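Local coordinates for GGDEF family protein (Vibrio cholerae, PDB 5GZS), which is a diguanylate cyclase whose periplasmic portion, built of solute-binding-protein-like domains, binds arginine and probably senses such ligands, at residues 222-233 with 262-273; 284-294 with 411-420. All coordinates share one frame; numbering follows the deposited sequence.

Contact 1 (222-233 with 262-273); sequences VQRVLRVKLENN and LKCELVSNGQET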
loop_
_atom_site.group_PDB
_atom_site.type_symbol
_atom_site.label_atom_id
_atom_site.label_comp_id
_atom_site.label_asym_id
_atom_site.label_seq_id
_atom_site.Cartn_x
_atom_site.Cartn_y
_atom_site.Cartn_z
ATOM N N VAL A 222 12.520 -1.298 37.666
ATOM C CA VAL A 222 12.364 0.053 37.125
ATOM C C VAL A 222 13.331 1.111 37.716
ATOM O O VAL A 222 13.313 2.270 37.269
ATOM C CB VAL A 222 10.918 0.591 37.332
ATOM C CG1 VAL A 222 9.861 -0.513 37.096
ATOM C CG2 VAL A 222 10.769 1.185 38.725
ATOM N N GLN A 223 14.148 0.746 38.714
ATOM C CA GLN A 223 15.159 1.680 39.203
ATOM C C GLN A 223 16.407 1.572 38.336
ATOM O O GLN A 223 17.330 2.383 38.451
ATOM C CB GLN A 223 15.530 1.432 40.666
ATOM C CG GLN A 223 14.439 1.736 41.669
ATOM C CD GLN A 223 13.676 3.014 41.354
ATOM O OE1 GLN A 223 14.251 4.096 41.248
ATOM N NE2 GLN A 223 12.369 2.888 41.192
ATOM N N ARG A 224 16.457 0.567 37.473
ATOM C CA ARG A 224 17.628 0.416 36.633
ATOM C C ARG A 224 17.626 1.408 35.463
ATOM O O ARG A 224 16.649 1.505 34.712
ATOM C CB ARG A 224 17.724 -1.014 36.121
ATOM C CG ARG A 224 18.594 -1.145 34.909
ATOM C CD ARG A 224 19.059 -2.558 34.732
ATOM N NE ARG A 224 20.066 -2.620 33.680
ATOM C CZ ARG A 224 20.657 -3.739 33.291
ATOM N NH1 ARG A 224 20.336 -4.892 33.869
ATOM N NH2 ARG A 224 21.563 -3.702 32.327
ATOM N N VAL A 225 18.718 2.151 35.313
ATOM C CA VAL A 225 18.837 3.095 34.201
ATOM C C VAL A 225 19.256 2.390 32.909
ATOM O O VAL A 225 20.411 2.003 32.749
ATOM C CB VAL A 225 19.847 4.208 34.521
ATOM C CG1 VAL A 225 19.984 5.159 33.334
ATOM C CG2 VAL A 225 19.425 4.960 35.796
ATOM N N LEU A 226 18.313 2.215 31.993
ATOM C CA LEU A 226 18.602 1.580 30.717
ATOM C C LEU A 226 19.558 2.404 29.869
ATOM O O LEU A 226 19.288 3.573 29.600
ATOM C CB LEU A 226 17.306 1.360 29.944
ATOM C CG LEU A 226 16.289 0.463 30.649
ATOM C CD1 LEU A 226 15.091 0.245 29.738
ATOM C CD2 LEU A 226 16.949 -0.867 31.034
ATOM N N ARG A 227 20.656 1.802 29.424
ATOM C CA ARG A 227 21.582 2.502 28.523
ATOM C C ARG A 227 21.222 2.305 27.045
ATOM O O ARG A 227 21.080 1.184 26.563
ATOM C CB ARG A 227 23.020 2.060 28.791
ATOM C CG ARG A 227 23.395 2.260 30.256
ATOM C CD ARG A 227 24.843 1.884 30.582
ATOM N NE ARG A 227 25.794 2.950 30.269
ATOM C CZ ARG A 227 26.541 2.949 29.178
ATOM N NH1 ARG A 227 26.437 1.940 28.323
ATOM N NH2 ARG A 227 27.377 3.948 28.938
ATOM N N VAL A 228 21.058 3.445 26.327
ATOM C CA VAL A 228 20.582 3.481 24.952
ATOM C C VAL A 228 21.675 4.059 24.043
ATOM O O VAL A 228 22.361 5.008 24.421
ATOM C CB VAL A 228 19.355 4.419 24.866
ATOM C CG1 VAL A 228 18.663 4.321 23.518
ATOM C CG2 VAL A 228 18.370 4.094 25.956
ATOM N N LYS A 229 21.852 3.494 22.850
ATOM C CA LYS A 229 22.709 4.137 21.846
ATOM C C LYS A 229 21.955 4.386 20.561
ATOM O O LYS A 229 21.121 3.570 20.155
ATOM C CB LYS A 229 23.979 3.338 21.553
ATOM C CG LYS A 229 24.961 3.436 22.659
ATOM C CD LYS A 229 26.391 3.284 22.171
ATOM C CE LYS A 229 27.336 3.334 23.378
ATOM N NZ LYS A 229 28.755 3.248 23.015
ATOM N N LEU A 230 22.243 5.514 19.920
ATOM C CA LEU A 230 21.632 5.796 18.626
ATOM C C LEU A 230 22.660 5.711 17.522
ATOM O O LEU A 230 23.736 6.301 17.618
ATOM C CB LEU A 230 20.960 7.162 18.617
ATOM C CG LEU A 230 19.729 7.281 19.513
ATOM C CD1 LEU A 230 19.187 8.702 19.471
ATOM C CD2 LEU A 230 18.656 6.271 19.140
ATOM N N GLU A 231 22.325 4.957 16.482
ATOM C CA GLU A 231 23.214 4.775 15.352
ATOM C C GLU A 231 23.534 6.130 14.714
ATOM O O GLU A 231 22.630 6.915 14.416
ATOM C CB GLU A 231 22.593 3.804 14.330
ATOM C CG GLU A 231 23.619 3.066 13.433
ATOM C CD GLU A 231 23.903 1.620 13.873
ATOM O OE1 GLU A 231 22.944 0.875 14.207
ATOM O OE2 GLU A 231 25.093 1.227 13.872
ATOM N N ASN A 232 24.822 6.413 14.529
ATOM C CA ASN A 232 25.230 7.660 13.887
ATOM C C ASN A 232 26.256 7.425 12.783
ATOM O O ASN A 232 27.091 8.274 12.483
ATOM C CB ASN A 232 25.703 8.700 14.916
ATOM C CG ASN A 232 24.756 9.897 15.005
ATOM O OD1 ASN A 232 24.208 10.333 13.995
ATOM N ND2 ASN A 232 24.554 10.420 16.212
ATOM N N ASN A 233 26.173 6.246 12.181
ATOM C CA ASN A 233 26.897 5.921 10.956
ATOM C C ASN A 233 25.877 5.892 9.805
ATOM O O ASN A 233 24.966 5.063 9.820
ATOM C CB ASN A 233 27.617 4.566 11.140
ATOM C CG ASN A 233 27.995 3.883 9.819
ATOM O OD1 ASN A 233 28.161 4.525 8.776
ATOM N ND2 ASN A 233 28.139 2.564 9.871
ATOM N N LEU A 262 9.863 3.690 32.576
ATOM C CA LEU A 262 11.254 3.321 32.757
ATOM C C LEU A 262 12.148 4.522 32.502
ATOM O O LEU A 262 11.813 5.407 31.717
ATOM C CB LEU A 262 11.651 2.202 31.808
ATOM C CG LEU A 262 10.712 1.023 31.642
ATOM C CD1 LEU A 262 11.135 0.328 30.409
ATOM C CD2 LEU A 262 10.794 0.085 32.850
ATOM N N LYS A 263 13.311 4.532 33.124
ATOM C CA LYS A 263 14.255 5.614 32.916
ATOM C C LYS A 263 15.303 5.184 31.897
ATOM O O LYS A 263 15.977 4.179 32.077
ATOM C CB LYS A 263 14.908 6.019 34.249
ATOM C CG LYS A 263 15.033 4.887 35.250
ATOM C CD LYS A 263 15.336 5.389 36.675
ATOM C CE LYS A 263 14.200 6.233 37.210
ATOM N NZ LYS A 263 14.327 6.462 38.679
ATOM N N CYS A 264 15.435 5.951 30.825
ATOM C CA CYS A 264 16.418 5.645 29.800
ATOM C C CYS A 264 17.366 6.785 29.645
ATOM O O CYS A 264 16.975 7.949 29.667
ATOM C CB CYS A 264 15.780 5.383 28.437
ATOM S SG CYS A 264 14.490 4.215 28.412
ATOM N N GLU A 265 18.604 6.456 29.391
ATOM C CA GLU A 265 19.626 7.434 29.251
ATOM C C GLU A 265 20.321 7.185 27.939
ATOM O O GLU A 265 20.802 6.120 27.715
ATOM C CB GLU A 265 20.597 7.224 30.393
ATOM C CG GLU A 265 21.815 8.087 30.410
ATOM C CD GLU A 265 22.529 8.032 31.725
ATOM O OE1 GLU A 265 22.096 8.651 32.686
ATOM O OE2 GLU A 265 23.530 7.356 31.803
ATOM N N LEU A 266 20.380 8.184 27.079
ATOM C CA LEU A 266 21.105 8.098 25.831
ATOM C C LEU A 266 22.596 8.241 26.088
ATOM O O LEU A 266 23.013 9.211 26.712
ATOM C CB LEU A 266 20.651 9.193 24.872
ATOM C CG LEU A 266 21.513 9.144 23.618
ATOM C CD1 LEU A 266 20.968 8.037 22.756
ATOM C CD2 LEU A 266 21.543 10.463 22.882
ATOM N N VAL A 267 23.391 7.350 25.570
ATOM C CA VAL A 267 24.847 7.477 25.735
ATOM C C VAL A 267 25.630 7.433 24.400
ATOM O O VAL A 267 25.249 6.735 23.470
ATOM C CB VAL A 267 25.377 6.395 26.671
ATOM C CG1 VAL A 267 24.799 6.587 28.058
ATOM C CG2 VAL A 267 25.008 5.026 26.152
ATOM N N SER A 268 26.721 8.197 24.327
ATOM C CA SER A 268 27.556 8.285 23.127
ATOM C C SER A 268 29.023 8.366 23.486
ATOM O O SER A 268 29.332 8.768 24.596
ATOM C CB SER A 268 27.199 9.523 22.310
ATOM O OG SER A 268 25.807 9.728 22.337
ATOM N N ASN A 269 29.919 8.095 22.536
ATOM C CA ASN A 269 31.304 8.617 22.530
ATOM C C ASN A 269 31.828 9.403 21.332
ATOM O O ASN A 269 31.615 10.595 21.248
ATOM C CB ASN A 269 32.366 7.558 22.851
ATOM C CG ASN A 269 31.882 6.503 23.800
ATOM O OD1 ASN A 269 31.190 6.783 24.759
ATOM N ND2 ASN A 269 32.258 5.286 23.540
ATOM N N GLY A 270 32.480 8.721 20.393
ATOM C CA GLY A 270 32.730 9.142 19.020
ATOM C C GLY A 270 32.637 8.107 17.908
ATOM O O GLY A 270 31.971 8.295 16.896
ATOM N N GLN A 271 33.321 6.993 18.084
ATOM C CA GLN A 271 33.032 5.790 17.330
ATOM C C GLN A 271 33.193 6.017 15.811
ATOM O O GLN A 271 34.074 6.751 15.414
ATOM C CB GLN A 271 31.623 5.336 17.723
ATOM C CG GLN A 271 31.546 4.958 19.179
ATOM C CD GLN A 271 30.523 3.896 19.483
ATOM O OE1 GLN A 271 29.471 4.196 20.008
ATOM N NE2 GLN A 271 30.845 2.653 19.182
ATOM N N GLU A 272 32.350 5.450 14.948
ATOM C CA GLU A 272 31.544 4.230 15.097
ATOM C C GLU A 272 31.698 3.497 13.773
ATOM O O GLU A 272 31.805 2.275 13.733
ATOM C CB GLU A 272 30.077 4.504 15.479
ATOM C CG GLU A 272 29.225 5.278 14.497
ATOM C CD GLU A 272 27.823 5.612 14.996
ATOM O OE1 GLU A 272 26.934 4.750 14.913
ATOM O OE2 GLU A 272 27.600 6.742 15.448
ATOM N N THR A 273 31.774 4.278 12.702
ATOM C CA THR A 273 32.045 3.819 11.357
ATOM C C THR A 273 32.959 2.593 11.317
ATOM O O THR A 273 32.916 1.786 10.386
ATOM C CB THR A 273 32.572 5.001 10.521
ATOM O OG1 THR A 273 31.454 5.802 10.131
ATOM C CG2 THR A 273 33.293 4.559 9.282
HETATM O O HOH W 1 24.493 4.860 31.696
HETATM O O HOH W 2 24.466 7.079 21.128
HETATM O O HOH W 3 28.122 2.057 14.346
#
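Val-228 and Leu-266 pair on the close-packed face of two parallel strands. Next to them Val-228 CG2 lies 3.8 Å from Cys-264 CB. With CG anti to the backbone N (chi1 175°) and chi2 at 80°, Leu-266 swings CD1 to 3.6 Å from Leu-230 CG, the two side chains crossing at about a right angle. Helix 248-259 lies against this face with Val-253, Ala-250 and Phe-254, and Cys-264 is tied to Cys-257 of that helix by a disulfide. The connection is a beta-alpha-beta crossover, strand 226-230 through helix 248-259 to strand 264-266, as in periplasmic solute-binding domains. Four backbone bonds zip the strands, among them Val-267 N to Val-228 O at 2.8 Å.

The side with exposed Glu-265 and partly exposed Arg-227 is looser and faces solvent. Their charged groups do not touch; a water accepts a weak bond from Arg-227 NE and donates to Glu-265 OE2. Val-267 CG2 sits 3.6 Å above the Arg-227 guanidinium plane, offset toward its rim. Buried Lys-229 donates from NZ to Gln-271 OE1 (3.2 Å), above the carbonyl plane. Glu-272, also buried, accepts Asn-232 N at OE1 (2.7 Å), syn but 30° out of the carboxylate plane; this carboxylate's exact placement is doubtful.

Contact 2 (284-294 with 411-420); sequences KSIDILAPITV and YDIAIGFAKN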
loop_
_atom_site.group_PDB
_atom_site.type_symbol
_atom_site.label_atom_id
_atom_site.label_comp_id
_atom_site.label_asym_id
_atom_site.label_seq_id
_atom_site.Cartn_x
_atom_site.Cartn_y
_atom_site.Cartn_z
ATOM N N LYS A 284 26.674 -6.550 25.643
ATOM C CA LYS A 284 25.776 -6.232 26.765
ATOM C C LYS A 284 26.259 -4.980 27.514
ATOM O O LYS A 284 25.920 -4.784 28.696
ATOM C CB LYS A 284 25.633 -7.409 27.757
ATOM C CG LYS A 284 25.498 -8.798 27.136
ATOM C CD LYS A 284 24.370 -8.874 26.113
ATOM C CE LYS A 284 24.516 -10.096 25.187
ATOM N NZ LYS A 284 24.795 -11.334 25.970
ATOM N N SER A 285 27.043 -4.132 26.846
ATOM C CA SER A 285 27.570 -2.925 27.508
ATOM C C SER A 285 26.533 -1.791 27.443
ATOM O O SER A 285 26.590 -0.844 28.221
ATOM C CB SER A 285 28.921 -2.491 26.899
ATOM O OG SER A 285 28.875 -2.382 25.475
ATOM N N ILE A 286 25.586 -1.918 26.512
ATOM C CA ILE A 286 24.373 -1.095 26.472
ATOM C C ILE A 286 23.176 -2.039 26.418
ATOM O O ILE A 286 23.344 -3.220 26.105
ATOM C CB ILE A 286 24.349 -0.162 25.263
ATOM C CG1 ILE A 286 24.190 -0.991 23.988
ATOM C CG2 ILE A 286 25.637 0.653 25.202
ATOM C CD1 ILE A 286 23.950 -0.181 22.722
ATOM N N ASP A 287 21.979 -1.534 26.725
ATOM C CA ASP A 287 20.756 -2.346 26.709
ATOM C C ASP A 287 19.920 -2.178 25.417
ATOM O O ASP A 287 19.302 -3.118 24.938
ATOM C CB ASP A 287 19.874 -2.002 27.903
ATOM C CG ASP A 287 20.627 -1.979 29.203
ATOM O OD1 ASP A 287 21.139 -3.026 29.631
ATOM O OD2 ASP A 287 20.726 -0.893 29.809
ATOM N N ILE A 288 19.895 -0.977 24.862
ATOM C CA ILE A 288 19.003 -0.682 23.755
ATOM C C ILE A 288 19.742 -0.021 22.614
ATOM O O ILE A 288 20.594 0.832 22.831
ATOM C CB ILE A 288 17.871 0.233 24.217
ATOM C CG1 ILE A 288 16.884 -0.549 25.065
ATOM C CG2 ILE A 288 17.180 0.935 23.037
ATOM C CD1 ILE A 288 15.936 0.362 25.858
ATOM N N LEU A 289 19.423 -0.403 21.394
ATOM C CA LEU A 289 20.077 0.228 20.259
ATOM C C LEU A 289 19.048 0.453 19.171
ATOM O O LEU A 289 18.262 -0.444 18.845
ATOM C CB LEU A 289 21.250 -0.615 19.738
ATOM C CG LEU A 289 21.806 -0.250 18.357
ATOM C CD1 LEU A 289 22.216 1.195 18.304
ATOM C CD2 LEU A 289 22.988 -1.119 17.944
ATOM N N ALA A 290 19.040 1.664 18.627
ATOM C CA ALA A 290 18.128 1.996 17.546
ATOM C C ALA A 290 18.711 3.164 16.783
ATOM O O ALA A 290 19.453 3.971 17.339
ATOM C CB ALA A 290 16.737 2.326 18.080
ATOM N N PRO A 291 18.418 3.240 15.494
ATOM C CA PRO A 291 17.619 2.270 14.732
ATOM C C PRO A 291 18.417 1.008 14.423
ATOM O O PRO A 291 19.642 1.039 14.502
ATOM C CB PRO A 291 17.248 3.048 13.467
ATOM C CG PRO A 291 18.420 3.959 13.264
ATOM C CD PRO A 291 18.897 4.355 14.662
ATOM N N ILE A 292 17.747 -0.081 14.076
ATOM C CA ILE A 292 18.460 -1.223 13.517
ATOM C C ILE A 292 17.566 -1.932 12.519
ATOM O O ILE A 292 16.449 -2.331 12.853
ATOM C CB ILE A 292 18.929 -2.195 14.601
ATOM C CG1 ILE A 292 19.202 -3.571 13.992
ATOM C CG2 ILE A 292 17.891 -2.282 15.711
ATOM C CD1 ILE A 292 19.880 -4.526 14.931
ATOM N N THR A 293 18.051 -2.098 11.289
ATOM C CA THR A 293 17.129 -2.370 10.199
ATOM C C THR A 293 16.717 -3.827 10.036
ATOM O O THR A 293 16.217 -4.202 8.972
ATOM C CB THR A 293 17.698 -1.883 8.880
ATOM O OG1 THR A 293 18.946 -2.537 8.632
ATOM C CG2 THR A 293 17.886 -0.380 8.935
ATOM N N VAL A 294 16.863 -4.613 11.101
ATOM C CA VAL A 294 16.491 -6.036 11.141
ATOM C C VAL A 294 16.752 -6.740 9.814
ATOM O O VAL A 294 15.847 -7.010 9.016
ATOM C CB VAL A 294 14.998 -6.249 11.601
ATOM C CG1 VAL A 294 14.002 -5.460 10.781
ATOM C CG2 VAL A 294 14.625 -7.741 11.641
ATOM N N TYR A 411 11.694 -1.803 3.686
ATOM C CA TYR A 411 12.135 -2.647 4.798
ATOM C C TYR A 411 11.757 -2.068 6.169
ATOM O O TYR A 411 10.996 -1.099 6.270
ATOM C CB TYR A 411 13.650 -2.904 4.708
ATOM C CG TYR A 411 14.557 -1.692 4.791
ATOM C CD1 TYR A 411 14.760 -0.877 3.689
ATOM C CD2 TYR A 411 15.244 -1.381 5.965
ATOM C CE1 TYR A 411 15.603 0.226 3.757
ATOM C CE2 TYR A 411 16.084 -0.278 6.034
ATOM C CZ TYR A 411 16.262 0.514 4.926
ATOM O OH TYR A 411 17.086 1.610 4.974
ATOM N N ASP A 412 12.281 -2.671 7.229
ATOM C CA ASP A 412 11.818 -2.360 8.580
ATOM C C ASP A 412 12.875 -1.792 9.510
ATOM O O ASP A 412 14.018 -2.227 9.533
ATOM C CB ASP A 412 11.223 -3.617 9.210
ATOM C CG ASP A 412 9.937 -4.049 8.529
ATOM O OD1 ASP A 412 9.024 -3.206 8.407
ATOM O OD2 ASP A 412 9.852 -5.221 8.095
ATOM N N ILE A 413 12.478 -0.814 10.299
ATOM C CA ILE A 413 13.339 -0.312 11.344
ATOM C C ILE A 413 12.675 -0.648 12.686
ATOM O O ILE A 413 11.470 -0.431 12.861
ATOM C CB ILE A 413 13.583 1.195 11.163
ATOM C CG1 ILE A 413 14.656 1.419 10.103
ATOM C CG2 ILE A 413 14.010 1.859 12.446
ATOM C CD1 ILE A 413 15.016 2.881 9.930
ATOM N N ALA A 414 13.460 -1.222 13.606
ATOM C CA ALA A 414 13.008 -1.566 14.959
ATOM C C ALA A 414 13.994 -1.093 15.999
ATOM O O ALA A 414 15.071 -0.586 15.662
ATOM C CB ALA A 414 12.816 -3.058 15.103
ATOM N N ILE A 415 13.614 -1.272 17.264
ATOM C CA ILE A 415 14.542 -1.150 18.385
ATOM C C ILE A 415 15.120 -2.518 18.681
ATOM O O ILE A 415 14.381 -3.514 18.733
ATOM C CB ILE A 415 13.867 -0.634 19.669
ATOM C CG1 ILE A 415 13.057 0.634 19.414
ATOM C CG2 ILE A 415 14.895 -0.402 20.747
ATOM C CD1 ILE A 415 12.342 1.105 20.655
ATOM N N GLY A 416 16.433 -2.569 18.886
ATOM C CA GLY A 416 17.125 -3.808 19.222
ATOM C C GLY A 416 17.422 -3.819 20.698
ATOM O O GLY A 416 17.695 -2.763 21.277
ATOM N N PHE A 417 17.364 -4.994 21.323
ATOM C CA PHE A 417 17.629 -5.088 22.772
ATOM C C PHE A 417 18.627 -6.170 22.972
ATOM O O PHE A 417 18.628 -7.145 22.216
ATOM C CB PHE A 417 16.372 -5.403 23.591
ATOM C CG PHE A 417 15.260 -4.396 23.436
ATOM C CD1 PHE A 417 14.419 -4.438 22.335
ATOM C CD2 PHE A 417 15.051 -3.421 24.404
ATOM C CE1 PHE A 417 13.390 -3.525 22.195
ATOM C CE2 PHE A 417 14.015 -2.500 24.276
ATOM C CZ PHE A 417 13.183 -2.554 23.168
ATOM N N ALA A 418 19.490 -5.993 23.966
ATOM C CA ALA A 418 20.558 -6.930 24.226
ATOM C C ALA A 418 19.963 -8.287 24.511
ATOM O O ALA A 418 18.908 -8.393 25.149
ATOM C CB ALA A 418 21.394 -6.468 25.389
ATOM N N LYS A 419 20.648 -9.320 24.030
ATOM C CA LYS A 419 20.208 -10.694 24.192
ATOM C C LYS A 419 20.419 -11.216 25.615
ATOM O O LYS A 419 21.300 -12.028 25.870
ATOM C CB LYS A 419 20.946 -11.571 23.196
ATOM C CG LYS A 419 20.178 -11.934 21.961
ATOM C CD LYS A 419 19.242 -13.087 22.271
ATOM C CE LYS A 419 19.383 -14.168 21.230
ATOM N NZ LYS A 419 19.011 -13.644 19.902
ATOM N N ASN A 420 19.617 -10.746 26.555
ATOM C CA ASN A 420 19.637 -11.328 27.893
ATOM C C ASN A 420 18.206 -11.272 28.425
ATOM O O ASN A 420 17.356 -10.757 27.722
ATOM C CB ASN A 420 20.656 -10.604 28.798
ATOM C CG ASN A 420 20.474 -9.095 28.814
ATOM O OD1 ASN A 420 19.358 -8.567 28.701
ATOM N ND2 ASN A 420 21.591 -8.391 28.953
#
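Leu-289 and Gly-416 exchange two backbone hydrogen bonds, Gly-416 N to Leu-289 O at 2.8 Å and Leu-289 N to Gly-416 O at 2.9 Å. On one flank Ala-418 N donates to Asp-287 O (3.0 Å). On the other, Ile-292 and Ala-414 form a second, longer hydrogen-bonded pair, Ile-292 N to Ala-414 O at 3.2 Å and Ala-414 N to Ile-292 O at 3.3 Å. Between the two pairs the register slips by one residue, a beta bulge at Ala-290 and Pro-291, where the peptide before the proline is cis. The central strand 288-292 of a mixed sheet runs antiparallel to its neighbour 414-417, which returns to pair with it more than a hundred residues later in the chain, a topology consistent with the two-lobed solute-binding fold.

Packing follows on both faces. Ile-288 CG1, anti to the carbonyl carbon (chi1 -74°), runs alongside Phe-417 and meets its CD2 at 3.5 Å, while CG2 of the same isoleucine meets Ile-415 CG2. Helix 421-435 closes this face, with Phe-430 touching both Ile-288 and the Phe-417 ring. On the opposite face Ile-292 CG2 lies over the glycine backbone, 3.5 Å from Gly-416 N, and Phe-278 of helix 277-282 packs on Leu-289 and Ile-292. At the far end Thr-293 CG2 meets the Tyr-411 ring at its edge, 3.4 Å from CE2.

Overall arrangement
Contacts 1 and 2 are two strand pairs of one sheet, ordered 264-266, 226-230, 288-292, 414-417, 303-304, with centres about 11 Å apart. Between them lies the 226-230/288-292 step, held by backbone bonds such as those of Lys-229 with Ile-288 and Ala-290. Asp-287 adds a polar link: its OD2 is 2.7 Å from Arg-227 N, probably a hydrogen bond, and its OD1 forms a salt bridge with Arg-224 NH2 at 2.8 Å. Helix 421-435 touches both, at Leu-226 and Phe-417, through Leu-426. The bound arginine's pocket, with Glu-11, Arg-64 and Asn-142, falls in the first solute-binding family region, strands 226-230, 264-266 and 288-292 in the second; neither contact forms part of it.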